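PDB 2GX8: NIF3-related protein from Bacillus cereus, which is of unknown function but binds zinc at a dimetal site shared by the Nif3 family and carries an additional domain thought to be regulatory. Local coordinates for residues Glu151-Thr156 with Asn322-Lys327; Phe167-His172 with His248-Val253; Glu174-Ala179 with Lys242-Ala247; Gly270-Leu275 with Val307-Val312. One frame throughout, in Å; residues are numbered along the deposited sequence.

Interaction 1 (Glu151-Thr156 with Asn322-Lys327); sequences EVLAPT and NQAKFK
Gln323 in helix 321-326 and Lys327 just after it, one helical turn apart, both donate to the carbonyl oxygen of Leu153, at the corner where the chain of the long strand 150-168 turns. The contact is thus a strand corner gripped by the end of a helix lying over the sheet. Its tight part centres on Leu153 O. Gln323 NE2 reaches it at 3.1 Å, in the carbonyl plane and only 1° out of the Gln323 amide plane, with an N-H...O angle of 153°. Lys327 NZ, at 3.0 Å from the same oxygen, comes from above the carbonyl plane, so two donors fix one acceptor from different directions. Next to this polar grip, Leu153 CD1 lies 3.8 Å from Ala324 CA; CG stands anti to the backbone N (chi1 171°), which carries the branch toward the helix. Ala311 and Tyr332 close in on both Leu153 and Ala324. The exposed side is looser. Glu151 OE1 stays 4.3 Å from Lys327 NZ, too far for a salt bridge, although the carboxylate may still favour the ammonium charge. At the other end, Pro155 meets the end of Gln323 at an oblique angle through one atom, CD lying 3.7 Å from NE2.

Interaction 2 (Phe167-His172 with His248-Val253); sequences FVPVTH and HPYEEV
His248 turns its CG anti to the backbone N (chi1 -157°), bringing its imidazole back against Val168 and Pro169, while His172, with CG anti to its carbonyl carbon, presents a ring face to Pro249. Together they join a strand-to-helix turn, from strand 150-168 into helix 170-182, to the loop that follows helix 237-247. The His248 ring is held at both nitrogens. NE2 donates to Phe167 O at 2.8 Å, with an N-H...O angle of 154°; ND1 accepts a longer bond of 3.2 Å from Tyr250 N. With NE2 as donor and ND1 as acceptor, the bonding fits a neutral ring protonated on NE2. Val168 CG2 packs at the ring edge, 3.6 Å from His248 CD2. The two faces are covered from within the loop itself, by Pro249 CD near the rim of one and Val253 CG1 over the centre of the other. Pro249 also bridges outward, its CG lying 3.8 Å from Pro169 CG. Beyond the contact, Phe167 meets the ring of Phe196 of a second subunit, so this strand end also faces the assembly. On the His172 side the packing is a CH-pi contact: Pro249 CB sits 3.6 Å from the His172 ring centroid, just 9° off the normal.

Interaction 3 (Glu174-Ala179 with Lys242-Ala247); sequences EEVRKA and KAMVTA
Ala179 and Ala247 meet methyl to methyl, their CB atoms 3.7 Å apart, and apolar contacts of this kind carry the pairing. Ala179 CB also rests 3.8 Å from Ala243 O, so this methyl lies against backbone as well as side chain. Val176 spreads its two branches: CG2, anti to the carbonyl carbon, lies 4.1 Å from Ala247 CB, whereas CG1, anti to the backbone N (chi1 170°), approaches Met244 CG at 4.3 Å. The small residues at the interface permit close backbones, with Val176 CA and Ala247 CA separated by 5.6 Å. The segment axes approach to 8.6 Å at 159°, a nearly antiparallel pair formed by helices 170-182 and 237-247. Both helices pack on strand 150-168, where Val176 touches Val166 and Val168 and Met244 touches Val164 and Val166; they form a helical layer against the sheet. Polar interactions are confined to each helix and its surroundings, since no hydrogen bond crosses between the segments. Thr246 OG1 bonds to Lys242 O at 2.7 Å, from the opposite face of that carbonyl to Thr246 N, giving the oxygen two partners. A salt bridge joins Arg177 NH1 to Glu174 OE1, though its N-H...O angle of 128° makes the hydrogen-bond component weak; Glu174 OE1 also pairs with Arg222 of a third subunit. Glu175 extends along the edge of the interface, where its OE1 makes a weak hydrogen bond with His172 ND1.

Interaction 4 (Gly270-Leu275 with Val307-Val312); sequences GKIGYL and VRKVAV
Lys309 and Tyr274 form a non-hydrogen-bonded pair in the antiparallel pairing of strands 270-280 and 306-313, and their side chains run alongside each other in the same direction. Lys309 places CG between its backbone N and carbonyl carbon (chi1 80°), which keeps the chain beside the phenol. Its CB lies 3.3 Å from Tyr274 CE2 and also touches Gly273 O. CG passes the same ring carbon more loosely. CD lies 3.7 Å from Tyr274 OH, and a bend at chi3 (-64°) directs CE to Ile272 CD1 at 3.6 Å. At the tip, NZ donates to Tyr274 OH at 3.1 Å and to the backbone oxygen of Lys327. Next along the same face, Ile272 CG1 packs on Ala311 CB. On the other face, Leu275 CG meets Val310 CG2 at 3.7 Å, and Phe284 of helix 281-292 covers both residues. The backbone register rests on paired bonds between Lys271 and Val312 and between Gly273 and Val310. It is extended by Leu275 N to Arg308 O at 3.0 Å, with an N-H...O angle of 170°. Around Leu275 and Val310 the contact is thus apolar, while on the Tyr274 face the aliphatic length of Lys309 packs and its ammonium bonds two oxygens, one of which ties this strand pair to Lys327, just after helix 321-326.

In the fold
Interactions 1 and 4 form one cluster, their centres about 10 Å apart: Leu153 N meets Gly270 O at 2.7 Å and Glu151 N meets Ile272 O at 2.9 Å, both probable hydrogen bonds, so segment 151-156 borders the same strand that pairs with 307-312. Interactions 2 and 3 form another, with centres about 9 Å apart and Val168 CG2 packed 3.8 Å from Val176 CG1. The long strand 150-168 spans the gap, serving interactions 1 and 2 whose centres lie about 46 Å apart. The Leu153 side chain and Gly270 lie about 12 Å and about 10 Å from bound zinc, though neither is a zinc ligand, whereas a HEPES molecule, probably from the crystallisation liquor, lies about 4 Å from the side chain of Phe167.

Interaction 1 (Glu151-Thr156 with Asn322-Lys327)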
# COMPACT_ATOMS: atom_id res chain seq x y z
N GLU C 151 36.82 4.68 9.93
CA GLU C 151 35.56 5.13 10.50
C GLU C 151 34.43 4.35 9.84
O GLU C 151 34.61 3.84 8.76
CB GLU C 151 35.29 6.56 10.13
CG GLU C 151 36.14 7.61 10.71
CD GLU C 151 35.62 8.98 10.31
OE1 GLU C 151 34.62 9.02 9.54
OE2 GLU C 151 36.18 10.01 10.76
N VAL C 152 33.27 4.27 10.46
CA VAL C 152 32.13 3.61 9.83
C VAL C 152 31.80 4.40 8.56
O VAL C 152 31.88 5.64 8.54
CB VAL C 152 30.89 3.52 10.79
CG1 VAL C 152 29.65 3.11 10.04
CG2 VAL C 152 31.14 2.54 11.94
N LEU C 153 31.46 3.69 7.48
CA LEU C 153 31.16 4.40 6.24
C LEU C 153 29.71 4.92 6.26
O LEU C 153 29.48 6.11 6.03
CB LEU C 153 31.40 3.49 5.02
CG LEU C 153 30.92 4.03 3.67
CD1 LEU C 153 31.81 5.20 3.24
CD2 LEU C 153 30.95 2.93 2.65
N ALA C 154 28.76 4.01 6.48
CA ALA C 154 27.35 4.37 6.50
C ALA C 154 26.77 3.88 7.82
O ALA C 154 26.61 2.65 7.99
CB ALA C 154 26.60 3.70 5.34
N PRO C 155 26.49 4.82 8.73
CA PRO C 155 25.93 4.56 10.05
C PRO C 155 24.54 3.93 9.91
O PRO C 155 23.66 4.51 9.19
CB PRO C 155 25.82 5.97 10.65
CG PRO C 155 26.83 6.78 9.89
CD PRO C 155 26.72 6.26 8.51
N THR C 156 24.35 2.80 10.71
CA THR C 156 23.04 2.14 10.64
C THR C 156 22.53 1.90 12.04
O THR C 156 21.34 1.71 12.26
CB THR C 156 23.08 0.77 9.91
OG1 THR C 156 23.93 -0.15 10.62
CG2 THR C 156 23.54 0.91 8.46
N ASN C 322 26.96 7.72 -2.54
CA ASN C 322 26.84 9.12 -2.15
C ASN C 322 27.51 9.37 -0.84
O ASN C 322 28.16 10.41 -0.65
CB ASN C 322 25.39 9.58 -2.13
CG ASN C 322 24.87 9.86 -3.52
OD1 ASN C 322 24.30 8.98 -4.16
ND2 ASN C 322 25.16 11.05 -4.05
N GLN C 323 27.38 8.40 0.05
CA GLN C 323 28.01 8.44 1.35
C GLN C 323 29.51 8.42 1.19
O GLN C 323 30.21 9.27 1.70
CB GLN C 323 27.49 7.26 2.21
CG GLN C 323 27.83 7.33 3.69
CD GLN C 323 27.27 8.56 4.49
OE1 GLN C 323 26.54 9.42 3.97
NE2 GLN C 323 27.64 8.63 5.76
N ALA C 324 30.00 7.45 0.42
CA ALA C 324 31.43 7.31 0.12
C ALA C 324 32.07 8.61 -0.39
O ALA C 324 33.15 8.96 0.05
CB ALA C 324 31.66 6.18 -0.86
N LYS C 325 31.38 9.33 -1.27
CA LYS C 325 31.86 10.61 -1.79
C LYS C 325 31.70 11.75 -0.77
O LYS C 325 32.58 12.60 -0.63
CB LYS C 325 31.14 10.98 -3.08
CG LYS C 325 31.77 12.18 -3.81
CD LYS C 325 33.16 11.83 -4.28
CE LYS C 325 33.97 13.04 -4.72
NZ LYS C 325 35.27 12.50 -5.26
N PHE C 326 30.56 11.79 -0.07
CA PHE C 326 30.33 12.82 0.94
C PHE C 326 31.45 12.79 1.99
O PHE C 326 31.99 13.82 2.33
CB PHE C 326 28.94 12.65 1.58
CG PHE C 326 28.70 13.58 2.75
CD1 PHE C 326 28.52 13.07 4.05
CD2 PHE C 326 28.66 14.97 2.56
CE1 PHE C 326 28.29 13.90 5.13
CE2 PHE C 326 28.44 15.83 3.64
CZ PHE C 326 28.25 15.30 4.93
N LYS C 327 31.78 11.58 2.47
CA LYS C 327 32.88 11.35 3.41
C LYS C 327 34.28 11.56 2.76
O LYS C 327 35.31 11.39 3.42
CB LYS C 327 32.81 9.94 3.97
CG LYS C 327 31.56 9.60 4.75
CD LYS C 327 31.55 10.28 6.08
CE LYS C 327 30.55 9.63 7.02
NZ LYS C 327 30.92 8.24 7.48

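Interaction 2 (Phe167-His172 with His248-Val253)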
# COMPACT_ATOMS: atom_id res chain seq x y z
N PHE C 167 20.44 4.17 44.70
CA PHE C 167 20.61 4.75 46.06
C PHE C 167 21.04 3.63 46.99
O PHE C 167 20.34 2.63 47.09
CB PHE C 167 19.30 5.41 46.49
CG PHE C 167 18.83 6.46 45.52
CD1 PHE C 167 18.05 6.11 44.43
CD2 PHE C 167 19.24 7.77 45.65
CE1 PHE C 167 17.64 7.07 43.49
CE2 PHE C 167 18.84 8.72 44.73
CZ PHE C 167 18.05 8.37 43.65
N VAL C 168 22.18 3.80 47.65
CA VAL C 168 22.79 2.74 48.45
C VAL C 168 23.35 3.27 49.76
O VAL C 168 23.92 4.36 49.78
CB VAL C 168 24.02 2.10 47.71
CG1 VAL C 168 24.43 0.77 48.34
CG2 VAL C 168 23.76 1.86 46.24
N PRO C 169 23.20 2.53 50.87
CA PRO C 169 23.88 2.98 52.08
C PRO C 169 25.42 2.97 51.88
O PRO C 169 25.94 2.13 51.13
CB PRO C 169 23.47 1.92 53.11
CG PRO C 169 23.11 0.73 52.29
CD PRO C 169 22.40 1.32 51.13
N VAL C 170 26.11 3.91 52.52
CA VAL C 170 27.59 4.06 52.44
C VAL C 170 28.32 2.77 52.78
O VAL C 170 29.43 2.53 52.29
CB VAL C 170 28.13 5.25 53.33
CG1 VAL C 170 29.64 5.38 53.20
CG2 VAL C 170 27.47 6.61 52.97
N THR C 171 27.69 1.92 53.60
CA THR C 171 28.28 0.63 53.93
C THR C 171 28.39 -0.25 52.69
O THR C 171 29.34 -1.01 52.54
CB THR C 171 27.47 -0.14 55.00
OG1 THR C 171 26.11 -0.28 54.58
CG2 THR C 171 27.52 0.59 56.34
N HIS C 172 27.45 -0.13 51.77
CA HIS C 172 27.50 -0.98 50.60
C HIS C 172 27.80 -0.30 49.29
O HIS C 172 27.84 -0.94 48.24
CB HIS C 172 26.24 -1.83 50.53
CG HIS C 172 26.18 -2.89 51.59
ND1 HIS C 172 26.58 -4.19 51.36
CD2 HIS C 172 25.79 -2.83 52.88
CE1 HIS C 172 26.42 -4.90 52.47
NE2 HIS C 172 25.94 -4.09 53.41
N HIS C 248 23.53 -5.08 46.12
CA HIS C 248 22.79 -4.19 46.99
C HIS C 248 22.26 -4.99 48.17
O HIS C 248 21.70 -6.07 47.99
CB HIS C 248 21.65 -3.49 46.22
CG HIS C 248 21.21 -2.20 46.84
ND1 HIS C 248 20.29 -2.14 47.86
CD2 HIS C 248 21.56 -0.92 46.57
CE1 HIS C 248 20.10 -0.88 48.20
NE2 HIS C 248 20.86 -0.12 47.44
N PRO C 249 22.46 -4.47 49.39
CA PRO C 249 22.04 -5.12 50.62
C PRO C 249 20.53 -5.18 50.79
O PRO C 249 20.04 -5.99 51.59
CB PRO C 249 22.62 -4.20 51.70
CG PRO C 249 22.72 -2.87 51.05
CD PRO C 249 23.12 -3.18 49.65
N TYR C 250 19.79 -4.34 50.07
CA TYR C 250 18.35 -4.34 50.21
C TYR C 250 17.67 -5.32 49.27
O TYR C 250 18.24 -5.77 48.27
CB TYR C 250 17.74 -2.95 50.06
CG TYR C 250 18.15 -1.97 51.12
CD1 TYR C 250 18.61 -2.40 52.36
CD2 TYR C 250 18.00 -0.59 50.91
CE1 TYR C 250 18.97 -1.50 53.34
CE2 TYR C 250 18.36 0.32 51.88
CZ TYR C 250 18.84 -0.14 53.10
OH TYR C 250 19.18 0.77 54.09
N GLU C 251 16.44 -5.66 49.65
CA GLU C 251 15.63 -6.59 48.88
C GLU C 251 14.79 -5.77 47.91
O GLU C 251 14.74 -6.07 46.72
CB GLU C 251 14.86 -7.53 49.82
CG GLU C 251 15.80 -8.59 50.42
CD GLU C 251 15.21 -9.40 51.56
OE1 GLU C 251 14.84 -8.81 52.61
OE2 GLU C 251 15.17 -10.64 51.43
N GLU C 252 14.17 -4.72 48.43
CA GLU C 252 13.45 -3.77 47.59
C GLU C 252 14.41 -2.59 47.28
O GLU C 252 14.71 -1.76 48.15
CB GLU C 252 12.10 -3.34 48.24
CG GLU C 252 12.13 -2.81 49.71
CD GLU C 252 12.12 -3.90 50.81
OE1 GLU C 252 12.38 -5.09 50.53
OE2 GLU C 252 11.86 -3.53 51.98
N VAL C 253 14.91 -2.54 46.04
CA VAL C 253 15.90 -1.53 45.64
C VAL C 253 15.35 -0.38 44.78
O VAL C 253 14.66 -0.61 43.78
CB VAL C 253 17.07 -2.21 44.87
CG1 VAL C 253 18.15 -1.18 44.48
CG2 VAL C 253 17.68 -3.32 45.68

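Interaction 3 (Glu174-Ala179 with Lys242-Ala247)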
# COMPACT_ATOMS: atom_id res chain seq x y z
N GLU C 174 30.64 1.08 47.90
CA GLU C 174 31.83 0.65 47.15
C GLU C 174 31.64 -0.70 46.45
O GLU C 174 32.11 -0.93 45.33
CB GLU C 174 33.04 0.62 48.10
CG GLU C 174 34.35 0.14 47.48
CD GLU C 174 34.90 1.06 46.39
OE1 GLU C 174 34.43 2.21 46.24
OE2 GLU C 174 35.85 0.63 45.71
N GLU C 175 30.94 -1.58 47.14
CA GLU C 175 30.61 -2.89 46.65
C GLU C 175 29.66 -2.79 45.43
O GLU C 175 29.81 -3.53 44.45
CB GLU C 175 29.96 -3.65 47.81
CG GLU C 175 29.65 -5.09 47.56
CD GLU C 175 29.17 -5.79 48.83
OE1 GLU C 175 29.37 -5.23 49.96
OE2 GLU C 175 28.61 -6.90 48.70
N VAL C 176 28.72 -1.85 45.48
CA VAL C 176 27.74 -1.62 44.39
C VAL C 176 28.38 -0.98 43.16
O VAL C 176 28.03 -1.33 42.04
CB VAL C 176 26.47 -0.90 44.90
CG1 VAL C 176 25.55 -0.43 43.77
CG2 VAL C 176 25.71 -1.84 45.81
N ARG C 177 29.33 -0.06 43.36
CA ARG C 177 30.08 0.51 42.24
C ARG C 177 30.89 -0.57 41.51
O ARG C 177 30.96 -0.57 40.28
CB ARG C 177 31.08 1.56 42.71
CG ARG C 177 30.51 2.77 43.35
CD ARG C 177 31.65 3.69 43.69
NE ARG C 177 31.20 4.77 44.55
CZ ARG C 177 31.46 4.87 45.85
NH1 ARG C 177 32.21 3.96 46.47
NH2 ARG C 177 31.00 5.91 46.54
N LYS C 178 31.50 -1.48 42.28
CA LYS C 178 32.34 -2.54 41.71
C LYS C 178 31.49 -3.45 40.85
O LYS C 178 31.91 -3.84 39.77
CB LYS C 178 33.03 -3.36 42.80
CG LYS C 178 34.05 -4.35 42.25
CD LYS C 178 34.64 -5.22 43.35
CE LYS C 178 35.80 -6.07 42.84
NZ LYS C 178 35.42 -7.09 41.82
N ALA C 179 30.31 -3.78 41.35
CA ALA C 179 29.37 -4.66 40.67
C ALA C 179 28.89 -4.06 39.37
O ALA C 179 28.77 -4.75 38.38
CB ALA C 179 28.19 -4.94 41.57
N LYS C 242 20.74 -6.59 37.29
CA LYS C 242 20.79 -7.81 38.08
C LYS C 242 21.99 -7.85 39.03
O LYS C 242 21.85 -8.22 40.20
CB LYS C 242 20.77 -9.05 37.17
CG LYS C 242 20.87 -10.38 37.93
CD LYS C 242 20.77 -11.58 37.02
CE LYS C 242 19.36 -11.80 36.55
NZ LYS C 242 19.23 -13.14 35.91
N ALA C 243 23.16 -7.45 38.53
CA ALA C 243 24.40 -7.41 39.32
C ALA C 243 24.30 -6.37 40.42
O ALA C 243 24.74 -6.57 41.56
CB ALA C 243 25.58 -7.11 38.42
N MET C 244 23.70 -5.24 40.06
CA MET C 244 23.49 -4.14 40.98
C MET C 244 22.61 -4.59 42.16
O MET C 244 22.99 -4.41 43.33
CB MET C 244 22.79 -3.04 40.22
CG MET C 244 22.61 -1.75 40.95
SD MET C 244 21.45 -0.71 40.04
CE MET C 244 19.88 -1.46 40.47
N VAL C 245 21.46 -5.20 41.84
CA VAL C 245 20.51 -5.70 42.83
C VAL C 245 21.12 -6.77 43.74
O VAL C 245 20.89 -6.79 44.95
CB VAL C 245 19.21 -6.22 42.16
CG1 VAL C 245 18.40 -7.12 43.12
CG2 VAL C 245 18.38 -5.07 41.69
N THR C 246 21.92 -7.66 43.15
CA THR C 246 22.56 -8.71 43.93
C THR C 246 23.50 -8.12 45.00
O THR C 246 23.42 -8.51 46.21
CB THR C 246 23.34 -9.70 43.03
OG1 THR C 246 22.49 -10.13 41.95
CG2 THR C 246 23.78 -10.91 43.83
N ALA C 247 24.33 -7.15 44.56
CA ALA C 247 25.32 -6.52 45.45
C ALA C 247 24.68 -5.64 46.49
O ALA C 247 25.20 -5.47 47.60
CB ALA C 247 26.31 -5.70 44.63

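Interaction 4 (Gly270-Leu275 with Val307-Val312)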
# COMPACT_ATOMS: atom_id res chain seq x y z
N GLY C 270 30.34 -0.87 6.05
CA GLY C 270 31.60 -0.42 5.45
C GLY C 270 32.50 0.45 6.30
O GLY C 270 32.04 1.04 7.29
N LYS C 271 33.77 0.55 5.88
CA LYS C 271 34.80 1.38 6.54
C LYS C 271 35.41 2.40 5.58
O LYS C 271 35.47 2.19 4.38
CB LYS C 271 35.94 0.51 7.11
CG LYS C 271 35.51 -0.41 8.26
CD LYS C 271 35.18 0.40 9.49
CE LYS C 271 34.54 -0.46 10.58
NZ LYS C 271 34.39 0.26 11.88
N ILE C 272 35.84 3.54 6.09
CA ILE C 272 36.53 4.50 5.26
C ILE C 272 37.78 4.87 6.02
O ILE C 272 37.70 5.16 7.21
CB ILE C 272 35.64 5.71 4.81
CG1 ILE C 272 36.39 6.55 3.74
CG2 ILE C 272 35.13 6.55 5.98
CD1 ILE C 272 35.56 7.65 3.10
N GLY C 273 38.93 4.80 5.35
CA GLY C 273 40.22 5.05 5.94
C GLY C 273 41.23 5.53 4.90
O GLY C 273 40.85 5.89 3.78
N TYR C 274 42.51 5.48 5.26
CA TYR C 274 43.60 5.98 4.41
C TYR C 274 44.69 4.98 4.09
O TYR C 274 45.18 4.28 4.98
CB TYR C 274 44.25 7.19 5.10
CG TYR C 274 43.32 8.37 5.27
CD1 TYR C 274 42.58 8.54 6.45
CD2 TYR C 274 43.15 9.30 4.24
CE1 TYR C 274 41.71 9.63 6.60
CE2 TYR C 274 42.30 10.39 4.37
CZ TYR C 274 41.57 10.55 5.54
OH TYR C 274 40.73 11.65 5.64
N LEU C 275 45.10 4.93 2.83
CA LEU C 275 46.23 4.08 2.47
C LEU C 275 47.49 4.61 3.15
O LEU C 275 47.52 5.76 3.61
CB LEU C 275 46.43 4.02 0.95
CG LEU C 275 45.39 3.33 0.06
CD1 LEU C 275 45.70 3.52 -1.40
CD2 LEU C 275 45.23 1.84 0.38
N VAL C 307 44.80 8.25 -5.69
CA VAL C 307 43.90 7.85 -4.63
C VAL C 307 44.64 7.73 -3.31
O VAL C 307 45.73 7.15 -3.24
CB VAL C 307 43.11 6.55 -4.90
CG1 VAL C 307 42.26 6.66 -6.18
CG2 VAL C 307 44.02 5.33 -4.95
N ARG C 308 44.01 8.28 -2.27
CA ARG C 308 44.57 8.27 -0.93
C ARG C 308 43.56 7.72 0.09
O ARG C 308 43.89 6.80 0.85
CB ARG C 308 45.06 9.67 -0.55
CG ARG C 308 45.48 9.82 0.91
CD ARG C 308 46.83 9.19 1.25
NE ARG C 308 47.32 9.73 2.53
CZ ARG C 308 48.37 9.27 3.19
NH1 ARG C 308 49.06 8.23 2.72
NH2 ARG C 308 48.73 9.83 4.34
N LYS C 309 42.35 8.29 0.16
CA LYS C 309 41.39 7.67 1.07
C LYS C 309 40.44 6.76 0.34
O LYS C 309 39.91 7.09 -0.72
CB LYS C 309 40.68 8.63 2.03
CG LYS C 309 39.54 9.43 1.51
CD LYS C 309 39.03 10.40 2.58
CE LYS C 309 38.46 9.71 3.81
NZ LYS C 309 37.94 10.73 4.79
N VAL C 310 40.24 5.60 0.96
CA VAL C 310 39.50 4.50 0.41
C VAL C 310 38.29 4.11 1.26
O VAL C 310 38.39 4.01 2.48
CB VAL C 310 40.42 3.25 0.37
CG1 VAL C 310 39.70 2.02 -0.15
CG2 VAL C 310 41.70 3.54 -0.42
N ALA C 311 37.17 3.87 0.59
CA ALA C 311 35.96 3.37 1.24
C ALA C 311 35.80 1.91 0.83
O ALA C 311 36.07 1.55 -0.30
CB ALA C 311 34.73 4.20 0.81
N VAL C 312 35.44 1.04 1.76
CA VAL C 312 35.16 -0.37 1.38
C VAL C 312 33.88 -0.87 2.01
O VAL C 312 33.59 -0.52 3.13
CB VAL C 312 36.34 -1.35 1.66
CG1 VAL C 312 36.91 -1.16 3.06
CG2 VAL C 312 35.93 -2.80 1.41